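Local coordinates for protein putative polyketide cyclase (Bacillus cereus, PDB 3K0Z) that is of unknown function but is probably a lipoprotein that may act as a polyketide cyclase, at residues R42-W47 with C95-L100. Sequence-based numbering, arbitrary orientation.
Sequences RFYAFW and CEIEDL
The Tyr44 ring meets Cys95 and Ile97 obliquely: the sulfur of Cys95 sits 5.2 Å from the ring centroid and 66° off its normal, a sulfur-aromatic contact, while CD1 of Ile97 comes within 3.9 Å of Tyr44 CD2. On the helix itself, Trp47 NE1 lies 3.3 Å above one face of the Phe43 ring, nearer its margin than its middle, and Tyr44 OH meets the edge of that ring within its plane. Phe46 CD2 sits over the centre of one face of the Trp47 indole, and Phe43 CE2 at its edge.

With chi1 at 177°, SG of Cys95 swings away from its own backbone N and reaches both Tyr44 CB at 4.0 Å and Trp47 CB at 4.4 Å; a small, polarisable thiol suits this close approach of helix and strand. Ile97 crosses Tyr44 at about a right angle, its CG1 and CD1 lying across CB and CD2 of Tyr44. Tyrosine combines an apolar ring for this buried layer with a hydroxyl that hydrogen-bonds Asp128. Segments 42-47 and 95-100, on helix 30-49 and strand 93-103, run roughly antiparallel (148°), their axes 8.0 Å apart at closest approach, the helix-on-curved-sheet packing of the NTF2-like alpha+beta fold.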
ATOM      1  N   ARG A  42      -7.860   7.743  14.267  1.00 21.54           N
ATOM      2  CA  ARG A  42      -7.100   7.752  15.521  1.00 18.10           C
ATOM      3  C   ARG A  42      -5.705   7.241  15.293  1.00 17.49           C
ATOM      4  O   ARG A  42      -4.788   7.708  15.907  1.00 17.38           O
ATOM      5  CB  ARG A  42      -7.749   6.889  16.601  1.00 20.32           C
ATOM      6  CG  ARG A  42      -9.041   7.443  17.157  1.00 22.28           C
ATOM      7  CD  ARG A  42      -9.537   6.678  18.374  1.00 24.02           C
ATOM      8  NE  ARG A  42     -10.870   7.135  18.806  1.00 27.98           N
ATOM      9  CZ  ARG A  42     -12.036   6.611  18.393  1.00 26.52           C
ATOM     10  NH1 ARG A  42     -12.101   5.565  17.577  1.00 37.74           N
ATOM     11  NH2 ARG A  42     -13.167   7.116  18.854  1.00 38.39           N
ATOM     12  N   PHE A  43      -5.557   6.235  14.445  1.00 17.99           N
ATOM     13  CA  PHE A  43      -4.271   5.683  14.129  1.00 18.42           C
ATOM     14  C   PHE A  43      -3.409   6.754  13.451  1.00 20.06           C
ATOM     15  O   PHE A  43      -2.245   6.941  13.839  1.00 16.78           O
ATOM     16  CB  PHE A  43      -4.413   4.429  13.231  1.00 17.98           C
ATOM     17  CG  PHE A  43      -3.164   3.562  13.154  1.00 22.41           C
ATOM     18  CD1 PHE A  43      -2.597   3.010  14.301  1.00 22.40           C
ATOM     19  CD2 PHE A  43      -2.618   3.218  11.921  1.00 20.94           C
ATOM     20  CE1 PHE A  43      -1.459   2.188  14.206  1.00 21.89           C
ATOM     21  CE2 PHE A  43      -1.514   2.347  11.845  1.00 19.64           C
ATOM     22  CZ  PHE A  43      -0.951   1.853  12.979  1.00 22.80           C
ATOM     23  N   TYR A  44      -3.947   7.476  12.468  1.00 19.68           N
ATOM     24  CA  TYR A  44      -3.133   8.542  11.838  1.00 17.83           C
ATOM     25  C   TYR A  44      -3.021   9.817  12.706  1.00 17.46           C
ATOM     26  O   TYR A  44      -2.032  10.538  12.565  1.00 18.25           O
ATOM     27  CB  TYR A  44      -3.469   8.773  10.349  1.00 21.77           C
ATOM     28  CG  TYR A  44      -3.286   7.442   9.666  1.00 19.38           C
ATOM     29  CD1 TYR A  44      -2.018   6.890   9.524  1.00 18.05           C
ATOM     30  CD2 TYR A  44      -4.377   6.676   9.306  1.00 23.17           C
ATOM     31  CE1 TYR A  44      -1.825   5.592   9.045  1.00 18.93           C
ATOM     32  CE2 TYR A  44      -4.198   5.387   8.775  1.00 17.65           C
ATOM     33  CZ  TYR A  44      -2.918   4.864   8.656  1.00 19.31           C
ATOM     34  OH  TYR A  44      -2.749   3.599   8.182  1.00 25.05           O
ATOM     35  N   ALA A  45      -3.970  10.069  13.606  1.00 19.40           N
ATOM     36  CA  ALA A  45      -3.775  11.104  14.661  1.00 18.59           C
ATOM     37  C   ALA A  45      -2.545  10.771  15.522  1.00 20.63           C
ATOM     38  O   ALA A  45      -1.769  11.650  15.860  1.00 18.97           O
ATOM     39  CB  ALA A  45      -5.018  11.284  15.543  1.00 21.11           C
ATOM     40  N   PHE A  46      -2.382   9.498  15.873  1.00 20.12           N
ATOM     41  CA  PHE A  46      -1.246   9.105  16.650  1.00 19.35           C
ATOM     42  C   PHE A  46       0.033   9.350  15.843  1.00 19.94           C
ATOM     43  O   PHE A  46       0.978   9.959  16.332  1.00 21.57           O
ATOM     44  CB  PHE A  46      -1.331   7.650  17.074  1.00 18.75           C
ATOM     45  CG  PHE A  46      -0.064   7.177  17.680  1.00 18.10           C
ATOM     46  CD1 PHE A  46       0.339   7.660  18.921  1.00 19.79           C
ATOM     47  CD2 PHE A  46       0.775   6.333  16.985  1.00 21.71           C
ATOM     48  CE1 PHE A  46       1.561   7.262  19.476  1.00 22.17           C
ATOM     49  CE2 PHE A  46       1.983   5.921  17.524  1.00 23.67           C
ATOM     50  CZ  PHE A  46       2.385   6.389  18.759  1.00 17.14           C
ATOM     51  N   TRP A  47       0.078   8.885  14.602  1.00 20.69           N
ATOM     52  CA  TRP A  47       1.283   9.135  13.803  1.00 19.48           C
ATOM     53  C   TRP A  47       1.525  10.624  13.607  1.00 23.66           C
ATOM     54  O   TRP A  47       2.686  11.043  13.535  1.00 21.86           O
ATOM     55  CB  TRP A  47       1.225   8.431  12.474  1.00 22.69           C
ATOM     56  CG  TRP A  47       1.287   6.911  12.598  1.00 17.28           C
ATOM     57  CD1 TRP A  47       0.339   6.022  12.197  1.00 21.90           C
ATOM     58  CD2 TRP A  47       2.359   6.120  13.179  1.00 19.17           C
ATOM     59  NE1 TRP A  47       0.750   4.739  12.471  1.00 19.72           N
ATOM     60  CE2 TRP A  47       1.973   4.773  13.094  1.00 20.25           C
ATOM     61  CE3 TRP A  47       3.603   6.433  13.744  1.00 21.60           C
ATOM     62  CZ2 TRP A  47       2.798   3.720  13.528  1.00 19.08           C
ATOM     63  CZ3 TRP A  47       4.424   5.386  14.213  1.00 19.74           C
ATOM     64  CH2 TRP A  47       4.001   4.047  14.103  1.00 19.23           C
ATOM     65  N   CYS A  95       1.255  14.264   9.207  1.00 17.47           N
ATOM     66  CA  CYS A  95       0.659  13.118   8.497  1.00 19.32           C
ATOM     67  C   CYS A  95      -0.773  13.454   8.066  1.00 19.91           C
ATOM     68  O   CYS A  95      -1.538  13.920   8.897  1.00 21.04           O
ATOM     69  CB  CYS A  95       0.631  11.926   9.456  1.00 18.74           C
ATOM     70  SG  CYS A  95      -0.149  10.453   8.762  1.00 24.70           S
ATOM     71  N   GLU A  96      -1.105  13.211   6.790  1.00 19.72           N
ATOM     72  CA  GLU A  96      -2.444  13.385   6.240  1.00 20.53           C
ATOM     73  C   GLU A  96      -2.900  12.104   5.538  1.00 20.36           C
ATOM     74  O   GLU A  96      -2.078  11.361   5.012  1.00 20.33           O
ATOM     75  CB  GLU A  96      -2.429  14.530   5.259  1.00 19.10           C
ATOM     76  CG  GLU A  96      -2.249  15.876   5.905  1.00 23.97           C
ATOM     77  CD  GLU A  96      -2.704  17.026   4.949  1.00 30.71           C
ATOM     78  OE1 GLU A  96      -2.148  17.179   3.842  1.00 38.03           O
ATOM     79  OE2 GLU A  96      -3.662  17.743   5.307  1.00 49.63           O
ATOM     80  N   ILE A  97      -4.197  11.826   5.588  1.00 18.66           N
ATOM     81  CA  ILE A  97      -4.786  10.684   4.924  1.00 19.29           C
ATOM     82  C   ILE A  97      -5.275  11.130   3.523  1.00 20.20           C
ATOM     83  O   ILE A  97      -6.233  11.946   3.378  1.00 19.18           O
ATOM     84  CB  ILE A  97      -6.010  10.096   5.749  1.00 20.81           C
ATOM     85  CG1 ILE A  97      -5.634   9.744   7.198  1.00 21.75           C
ATOM     86  CG2 ILE A  97      -6.675   8.889   4.994  1.00 16.58           C
ATOM     87  CD1 ILE A  97      -6.874   9.402   8.098  1.00 20.20           C
ATOM     88  N   GLU A  98      -4.586  10.648   2.501  1.00 19.61           N
ATOM     89  CA  GLU A  98      -4.976  10.930   1.142  1.00 19.63           C
ATOM     90  C   GLU A  98      -6.163  10.115   0.653  1.00 17.80           C
ATOM     91  O   GLU A  98      -7.018  10.630  -0.081  1.00 19.61           O
ATOM     92  CB  GLU A  98      -3.817  10.760   0.174  1.00 18.99           C
ATOM     93  CG  GLU A  98      -2.611  11.626   0.486  1.00 21.28           C
ATOM     94  CD  GLU A  98      -2.884  13.105   0.319  1.00 25.02           C
ATOM     95  OE1 GLU A  98      -3.616  13.463  -0.615  1.00 22.41           O
ATOM     96  OE2 GLU A  98      -2.396  13.907   1.127  1.00 30.72           O
ATOM     97  N   ASP A  99      -6.263   8.871   1.055  1.00 16.33           N
ATOM     98  CA  ASP A  99      -7.343   8.036   0.558  1.00 19.83           C
ATOM     99  C   ASP A  99      -7.553   6.900   1.571  1.00 19.37           C
ATOM    100  O   ASP A  99      -6.607   6.456   2.219  1.00 17.29           O
ATOM    101  CB  ASP A  99      -6.999   7.549  -0.845  1.00 17.30           C
ATOM    102  CG  ASP A  99      -8.203   6.955  -1.619  1.00 21.59           C
ATOM    103  OD1 ASP A  99      -9.361   7.021  -1.159  1.00 21.03           O
ATOM    104  OD2 ASP A  99      -7.941   6.385  -2.715  1.00 25.65           O
ATOM    105  N   LEU A 100      -8.809   6.554   1.792  1.00 20.04           N
ATOM    106  CA  LEU A 100      -9.203   5.473   2.663  1.00 20.33           C
ATOM    107  C   LEU A 100     -10.190   4.547   1.966  1.00 17.91           C
ATOM    108  O   LEU A 100     -11.293   4.993   1.560  1.00 19.72           O
ATOM    109  CB  LEU A 100      -9.849   6.070   3.915  1.00 23.55           C
ATOM    110  CG  LEU A 100      -9.696   5.344   5.216  1.00 27.09           C
ATOM    111  CD1 LEU A 100      -8.162   5.268   5.642  1.00 22.78           C
ATOM    112  CD2 LEU A 100     -10.607   5.974   6.292  1.00 24.98           C
TER